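Long-range contact in putative metal-dependent hydrolase (Bacillus subtilis, PDB 6KNS), which is a metallo-beta-lactamase fold protein that binds zinc and calcium and probably acts as a hydrolase, perhaps on the 3' ends of tRNA precursors: residues Ala175-Tyr185 against Ala210-Phe221. Numbering follows the deposited sequence.
With ZN (zinc ion), chain G.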
ATOM      1  N   ALA A 175      25.400 -12.294 -14.782  1.00 32.21           N
ATOM      2  CA  ALA A 175      24.354 -12.516 -13.764  1.00 30.79           C
ATOM      3  C   ALA A 175      23.620 -13.820 -14.073  1.00 30.64           C
ATOM      4  O   ALA A 175      23.322 -14.124 -15.241  1.00 30.01           O
ATOM      5  CB  ALA A 175      23.376 -11.363 -13.734  1.00 28.92           C
ATOM      6  N   ASP A 176      23.307 -14.586 -13.032  1.00 29.85           N
ATOM      7  CA  ASP A 176      22.459 -15.781 -13.223  1.00 29.36           C
ATOM      8  C   ASP A 176      21.024 -15.409 -13.609  1.00 27.59           C
ATOM      9  O   ASP A 176      20.416 -16.080 -14.438  1.00 27.49           O
ATOM     10  CB  ASP A 176      22.473 -16.659 -11.974  1.00 29.07           C
ATOM     11  CG  ASP A 176      23.881 -17.100 -11.620  1.00 32.05           C
ATOM     12  OD1 ASP A 176      24.452 -17.905 -12.389  1.00 33.68           O
ATOM     13  OD2 ASP A 176      24.440 -16.607 -10.617  1.00 31.67           O
ATOM     14  N   LEU A 177      20.506 -14.341 -13.015  1.00 26.34           N
ATOM     15  CA  LEU A 177      19.124 -13.883 -13.245  1.00 25.52           C
ATOM     16  C   LEU A 177      19.190 -12.384 -13.399  1.00 24.99           C
ATOM     17  O   LEU A 177      19.763 -11.695 -12.561  1.00 25.47           O
ATOM     18  CB  LEU A 177      18.190 -14.249 -12.077  1.00 24.21           C
ATOM     19  CG  LEU A 177      16.754 -13.702 -12.099  1.00 23.73           C
ATOM     20  CD1 LEU A 177      15.979 -14.272 -13.242  1.00 24.28           C
ATOM     21  CD2 LEU A 177      16.017 -13.985 -10.802  1.00 21.39           C
ATOM     22  N   LEU A 178      18.668 -11.894 -14.510  1.00 24.56           N
ATOM     23  CA  LEU A 178      18.490 -10.476 -14.706  1.00 23.91           C
ATOM     24  C   LEU A 178      17.007 -10.198 -14.561  1.00 22.82           C
ATOM     25  O   LEU A 178      16.224 -10.644 -15.401  1.00 22.86           O
ATOM     26  CB  LEU A 178      18.924 -10.056 -16.107  1.00 24.34           C
ATOM     27  CG  LEU A 178      18.646  -8.602 -16.499  1.00 23.40           C
ATOM     28  CD1 LEU A 178      19.342  -7.631 -15.542  1.00 24.01           C
ATOM     29  CD2 LEU A 178      19.105  -8.350 -17.934  1.00 25.44           C
ATOM     30  N   ILE A 179      16.662  -9.440 -13.530  1.00 21.99           N
ATOM     31  CA  ILE A 179      15.336  -8.897 -13.369  1.00 21.11           C
ATOM     32  C   ILE A 179      15.300  -7.466 -13.958  1.00 21.04           C
ATOM     33  O   ILE A 179      15.873  -6.544 -13.403  1.00 20.25           O
ATOM     34  CB  ILE A 179      14.909  -8.887 -11.915  1.00 20.54           C
ATOM     35  CG1 ILE A 179      15.109 -10.288 -11.295  1.00 20.60           C
ATOM     36  CG2 ILE A 179      13.447  -8.410 -11.846  1.00 19.67           C
ATOM     37  CD1 ILE A 179      14.798 -10.352  -9.762  1.00 19.66           C
ATOM     38  N   SER A 180      14.616  -7.321 -15.097  1.00 21.11           N
ATOM     39  CA  SER A 180      14.558  -6.091 -15.829  1.00 21.34           C
ATOM     40  C   SER A 180      13.156  -5.578 -15.862  1.00 20.66           C
ATOM     41  O   SER A 180      12.218  -6.311 -16.143  1.00 20.63           O
ATOM     42  CB  SER A 180      14.995  -6.273 -17.278  1.00 22.18           C
ATOM     43  OG  SER A 180      14.985  -5.021 -17.938  1.00 21.22           O
ATOM     44  N   GLU A 181      13.038  -4.292 -15.587  1.00 21.19           N
ATOM     45  CA  GLU A 181      11.822  -3.584 -15.820  1.00 21.36           C
ATOM     46  C   GLU A 181      11.498  -3.742 -17.318  1.00 21.95           C
ATOM     47  O   GLU A 181      12.395  -3.916 -18.158  1.00 22.10           O
ATOM     48  CB  GLU A 181      11.965  -2.123 -15.366  1.00 21.35           C
ATOM     49  CG  GLU A 181      12.678  -1.159 -16.300  1.00 23.28           C
ATOM     50  CD  GLU A 181      11.747  -0.011 -16.699  1.00 25.23           C
ATOM     51  OE1 GLU A 181      10.966  -0.173 -17.678  1.00 25.46           O
ATOM     52  OE2 GLU A 181      11.776   1.031 -15.998  1.00 23.75           O
ATOM     53  N   CYS A 182      10.214  -3.743 -17.626  1.00 21.51           N
ATOM     54  CA  CYS A 182       9.772  -3.860 -18.983  1.00 22.21           C
ATOM     55  C   CYS A 182       8.402  -3.241 -19.107  1.00 21.68           C
ATOM     56  O   CYS A 182       7.442  -3.920 -19.385  1.00 22.69           O
ATOM     57  CB  CYS A 182       9.753  -5.344 -19.339  1.00 23.10           C
ATOM     58  SG  CYS A 182       9.460  -5.710 -21.057  1.00 27.96           S
ATOM     59  N   ASN A 183       8.310  -1.943 -18.904  1.00 21.02           N
ATOM     60  CA  ASN A 183       7.024  -1.274 -18.818  1.00 20.93           C
ATOM     61  C   ASN A 183       6.384  -1.031 -20.194  1.00 21.77           C
ATOM     62  O   ASN A 183       5.225  -0.678 -20.246  1.00 20.84           O
ATOM     63  CB  ASN A 183       7.184   0.065 -18.075  1.00 20.25           C
ATOM     64  CG  ASN A 183       5.949   0.422 -17.227  1.00 22.78           C
ATOM     65  OD1 ASN A 183       4.799   0.215 -17.639  1.00 26.16           O
ATOM     66  ND2 ASN A 183       6.182   0.913 -16.054  1.00 20.05           N
ATOM     67  N   PHE A 184       7.148  -1.201 -21.287  1.00 21.99           N
ATOM     68  CA  PHE A 184       6.682  -0.925 -22.656  1.00 23.19           C
ATOM     69  C   PHE A 184       6.904  -2.077 -23.630  1.00 23.90           C
ATOM     70  O   PHE A 184       7.812  -2.874 -23.430  1.00 23.65           O
ATOM     71  CB  PHE A 184       7.374   0.338 -23.199  1.00 24.58           C
ATOM     72  CG  PHE A 184       6.878   1.607 -22.569  1.00 24.90           C
ATOM     73  CD1 PHE A 184       5.911   2.353 -23.170  1.00 29.92           C
ATOM     74  CD2 PHE A 184       7.380   2.037 -21.362  1.00 27.04           C
ATOM     75  CE1 PHE A 184       5.437   3.542 -22.566  1.00 31.75           C
ATOM     76  CE2 PHE A 184       6.913   3.198 -20.747  1.00 26.34           C
ATOM     77  CZ  PHE A 184       5.957   3.954 -21.349  1.00 28.82           C
ATOM     78  N   TYR A 185       6.066  -2.150 -24.681  1.00 24.42           N
ATOM     79  CA  TYR A 185       6.131  -3.193 -25.711  1.00 24.92           C
ATOM     80  C   TYR A 185       7.156  -2.803 -26.772  1.00 26.28           C
ATOM     81  O   TYR A 185       7.607  -1.661 -26.822  1.00 26.32           O
ATOM     82  CB  TYR A 185       4.737  -3.433 -26.341  1.00 25.17           C
ATOM     83  CG  TYR A 185       3.762  -4.061 -25.342  1.00 23.62           C
ATOM     84  CD1 TYR A 185       2.990  -3.280 -24.478  1.00 22.84           C
ATOM     85  CD2 TYR A 185       3.687  -5.447 -25.197  1.00 24.55           C
ATOM     86  CE1 TYR A 185       2.117  -3.871 -23.545  1.00 21.42           C
ATOM     87  CE2 TYR A 185       2.833  -6.048 -24.274  1.00 24.45           C
ATOM     88  CZ  TYR A 185       2.065  -5.250 -23.434  1.00 23.06           C
ATOM     89  OH  TYR A 185       1.221  -5.841 -22.543  1.00 20.97           O
ATOM     90  N   ALA A 210      23.387 -13.021 -19.554  1.00 31.54           N
ATOM     91  CA  ALA A 210      22.597 -13.386 -18.377  1.00 30.29           C
ATOM     92  C   ALA A 210      22.114 -14.833 -18.493  1.00 30.24           C
ATOM     93  O   ALA A 210      21.766 -15.288 -19.575  1.00 30.92           O
ATOM     94  CB  ALA A 210      21.421 -12.431 -18.206  1.00 28.01           C
ATOM     95  N   GLY A 211      22.107 -15.549 -17.377  1.00 30.26           N
ATOM     96  CA  GLY A 211      21.608 -16.907 -17.342  1.00 30.85           C
ATOM     97  C   GLY A 211      20.146 -16.988 -17.739  1.00 30.44           C
ATOM     98  O   GLY A 211      19.724 -17.919 -18.412  1.00 30.49           O
ATOM     99  N   GLU A 212      19.353 -16.027 -17.286  1.00 29.96           N
ATOM    100  CA  GLU A 212      17.977 -15.948 -17.704  1.00 29.48           C
ATOM    101  C   GLU A 212      17.422 -14.564 -17.416  1.00 27.75           C
ATOM    102  O   GLU A 212      18.052 -13.794 -16.684  1.00 28.36           O
ATOM    103  CB  GLU A 212      17.131 -17.024 -17.020  1.00 30.45           C
ATOM    104  CG  GLU A 212      16.815 -16.773 -15.559  1.00 31.04           C
ATOM    105  CD  GLU A 212      16.055 -17.920 -14.929  1.00 30.22           C
ATOM    106  OE1 GLU A 212      16.738 -18.888 -14.569  1.00 32.40           O
ATOM    107  OE2 GLU A 212      14.810 -17.837 -14.763  1.00 28.48           O
ATOM    108  N   LEU A 213      16.254 -14.276 -17.984  1.00 25.44           N
ATOM    109  CA  LEU A 213      15.653 -12.953 -17.926  1.00 24.23           C
ATOM    110  C   LEU A 213      14.232 -13.028 -17.360  1.00 22.61           C
ATOM    111  O   LEU A 213      13.443 -13.880 -17.779  1.00 21.72           O
ATOM    112  CB  LEU A 213      15.661 -12.301 -19.320  1.00 24.17           C
ATOM    113  CG  LEU A 213      15.013 -10.934 -19.504  1.00 24.69           C
ATOM    114  CD1 LEU A 213      15.672  -9.909 -18.561  1.00 23.94           C
ATOM    115  CD2 LEU A 213      15.065 -10.475 -20.970  1.00 24.44           C
ATOM    116  N   LEU A 214      13.941 -12.135 -16.412  1.00 21.56           N
ATOM    117  CA  LEU A 214      12.609 -11.977 -15.816  1.00 21.30           C
ATOM    118  C   LEU A 214      12.107 -10.564 -16.032  1.00 20.72           C
ATOM    119  O   LEU A 214      12.717  -9.614 -15.578  1.00 20.26           O
ATOM    120  CB  LEU A 214      12.629 -12.261 -14.306  1.00 21.22           C
ATOM    121  CG  LEU A 214      11.277 -12.211 -13.578  1.00 20.39           C
ATOM    122  CD1 LEU A 214      10.365 -13.365 -14.026  1.00 19.88           C
ATOM    123  CD2 LEU A 214      11.453 -12.254 -12.072  1.00 19.67           C
ATOM    124  N   LEU A 215      10.994 -10.443 -16.737  1.00 20.65           N
ATOM    125  CA  LEU A 215      10.437  -9.174 -17.094  1.00 20.61           C
ATOM    126  C   LEU A 215       9.438  -8.739 -16.037  1.00 20.26           C
ATOM    127  O   LEU A 215       8.554  -9.495 -15.665  1.00 21.10           O
ATOM    128  CB  LEU A 215       9.761  -9.294 -18.468  1.00 20.92           C
ATOM    129  CG  LEU A 215      10.669  -9.789 -19.613  1.00 21.63           C
ATOM    130  CD1 LEU A 215       9.851  -9.959 -20.923  1.00 21.61           C
ATOM    131  CD2 LEU A 215      11.870  -8.856 -19.845  1.00 20.63           C
ATOM    132  N   THR A 216       9.547  -7.502 -15.578  1.00 20.63           N
ATOM    133  CA  THR A 216       8.707  -7.014 -14.500  1.00 19.40           C
ATOM    134  C   THR A 216       8.339  -5.515 -14.703  1.00 19.52           C
ATOM    135  O   THR A 216       8.561  -4.927 -15.781  1.00 19.52           O
ATOM    136  CB  THR A 216       9.419  -7.305 -13.155  1.00 19.74           C
ATOM    137  OG1 THR A 216       8.537  -7.011 -12.067  1.00 19.61           O
ATOM    138  CG2 THR A 216      10.730  -6.485 -13.005  1.00 20.07           C
ATOM    139  N   HIS A 217       7.734  -4.914 -13.688  1.00 19.25           N
ATOM    140  CA  HIS A 217       7.269  -3.525 -13.751  1.00 18.46           C
ATOM    141  C   HIS A 217       6.308  -3.375 -14.915  1.00 19.35           C
ATOM    142  O   HIS A 217       6.436  -2.482 -15.742  1.00 20.29           O
ATOM    143  CB  HIS A 217       8.436  -2.571 -13.881  1.00 18.52           C
ATOM    144  CG  HIS A 217       8.190  -1.232 -13.281  1.00 19.34           C
ATOM    145  ND1 HIS A 217       7.575  -0.210 -13.973  1.00 17.42           N
ATOM    146  CD2 HIS A 217       8.437  -0.761 -12.029  1.00 18.04           C
ATOM    147  CE1 HIS A 217       7.496   0.852 -13.186  1.00 19.71           C
ATOM    148  NE2 HIS A 217       8.008   0.542 -12.000  1.00 21.36           N
ATOM    149  N   LEU A 218       5.320  -4.258 -14.919  1.00 19.35           N
ATOM    150  CA  LEU A 218       4.502  -4.558 -16.085  1.00 19.12           C
ATOM    151  C   LEU A 218       3.454  -3.485 -16.358  1.00 19.65           C
ATOM    152  O   LEU A 218       3.008  -2.800 -15.436  1.00 18.28           O
ATOM    153  CB  LEU A 218       3.799  -5.898 -15.876  1.00 18.25           C
ATOM    154  CG  LEU A 218       4.703  -7.090 -15.640  1.00 18.37           C
ATOM    155  CD1 LEU A 218       3.833  -8.363 -15.265  1.00 18.47           C
ATOM    156  CD2 LEU A 218       5.607  -7.298 -16.864  1.00 18.44           C
ATOM    157  N   PRO A 219       3.050  -3.346 -17.634  1.00 20.13           N
ATOM    158  CA  PRO A 219       2.039  -2.356 -18.016  1.00 20.82           C
ATOM    159  C   PRO A 219       0.614  -2.845 -17.750  1.00 21.46           C
ATOM    160  O   PRO A 219       0.409  -4.006 -17.482  1.00 21.19           O
ATOM    161  CB  PRO A 219       2.255  -2.202 -19.521  1.00 21.90           C
ATOM    162  CG  PRO A 219       2.809  -3.529 -19.965  1.00 20.88           C
ATOM    163  CD  PRO A 219       3.650  -4.013 -18.798  1.00 20.47           C
ATOM    164  N   HIS A 220      -0.353  -1.938 -17.816  1.00 22.51           N
ATOM    165  CA  HIS A 220      -1.748  -2.243 -17.560  1.00 23.51           C
ATOM    166  C   HIS A 220      -2.558  -2.302 -18.870  1.00 24.66           C
ATOM    167  O   HIS A 220      -3.741  -1.986 -18.876  1.00 26.56           O
ATOM    168  CB  HIS A 220      -2.331  -1.168 -16.602  1.00 23.16           C
ATOM    169  CG  HIS A 220      -1.625  -1.131 -15.279  1.00 23.13           C
ATOM    170  ND1 HIS A 220      -2.092  -1.809 -14.174  1.00 23.85           N
ATOM    171  CD2 HIS A 220      -0.451  -0.574 -14.906  1.00 22.04           C
ATOM    172  CE1 HIS A 220      -1.252  -1.647 -13.169  1.00 23.32           C
ATOM    173  NE2 HIS A 220      -0.253  -0.889 -13.578  1.00 22.01           N
ATOM    174  N   PHE A 221      -1.924  -2.680 -19.971  1.00 24.63           N
ATOM    175  CA  PHE A 221      -2.647  -2.898 -21.236  1.00 25.89           C
ATOM    176  C   PHE A 221      -1.847  -3.908 -22.052  1.00 24.93           C
ATOM    177  O   PHE A 221      -0.681  -4.165 -21.759  1.00 24.47           O
ATOM    178  CB  PHE A 221      -2.797  -1.588 -22.029  1.00 26.86           C
ATOM    179  CG  PHE A 221      -1.503  -1.039 -22.510  1.00 29.87           C
ATOM    180  CD1 PHE A 221      -0.677  -0.331 -21.647  1.00 33.67           C
ATOM    181  CD2 PHE A 221      -1.069  -1.274 -23.815  1.00 33.99           C
ATOM    182  CE1 PHE A 221       0.586   0.171 -22.090  1.00 35.63           C
ATOM    183  CE2 PHE A 221       0.163  -0.788 -24.262  1.00 35.08           C
ATOM    184  CZ  PHE A 221       0.997  -0.070 -23.401  1.00 35.90           C
TER
HETATM  185 ZN    ZN G 303       8.560   2.171 -10.782  1.00 29.88          ZN
HETATM  186  O   HOH W   1      19.551 -18.806 -14.105  1.00 33.13           O
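Leu178 and Leu213 lie side by side, CD2 of Leu178 3.8 Å from CD1 of Leu213, where two neighbouring parallel strands illustrate how the second strand of a beta-alpha-beta crossover delivers one zinc ligand, His217, just beyond its end. Backbone hydrogen bonds run from Gly211 N to Ala175 O through to Cys182 N and Thr216 O. The buried part is closely packed: CG2 of Ile179 meets CG2 of Thr216 at 3.5 Å. Thr216 OG1, anti to the backbone N (chi1 -172°), is hydrogen-bonded to Tyr28 OH, which leaves CG2 between N and the carbonyl carbon. His217 takes a left-handed backbone conformation and binds zinc through NE2 at 2.1 Å, a site completed by Asp69, His70 and Asp161. Farther on, the Tyr185 hydroxyl donates to Phe221 O, 2.7 Å from OH, in the carbonyl plane on a lone pair, and the Tyr185 edge meets the Phe221 face, ring planes 60° apart. The opposite end is the solvent side: beside the Gly211-Ala175 bond, a water donates to both Asp176 O and Glu212 OE1. Helix 198-208 covers the face of Leu178, Ser180 and Leu215, helix 225-231 packs on Cys182, Leu215 and Tyr185, and strand 155-158 continues the sheet beside strand 177-181.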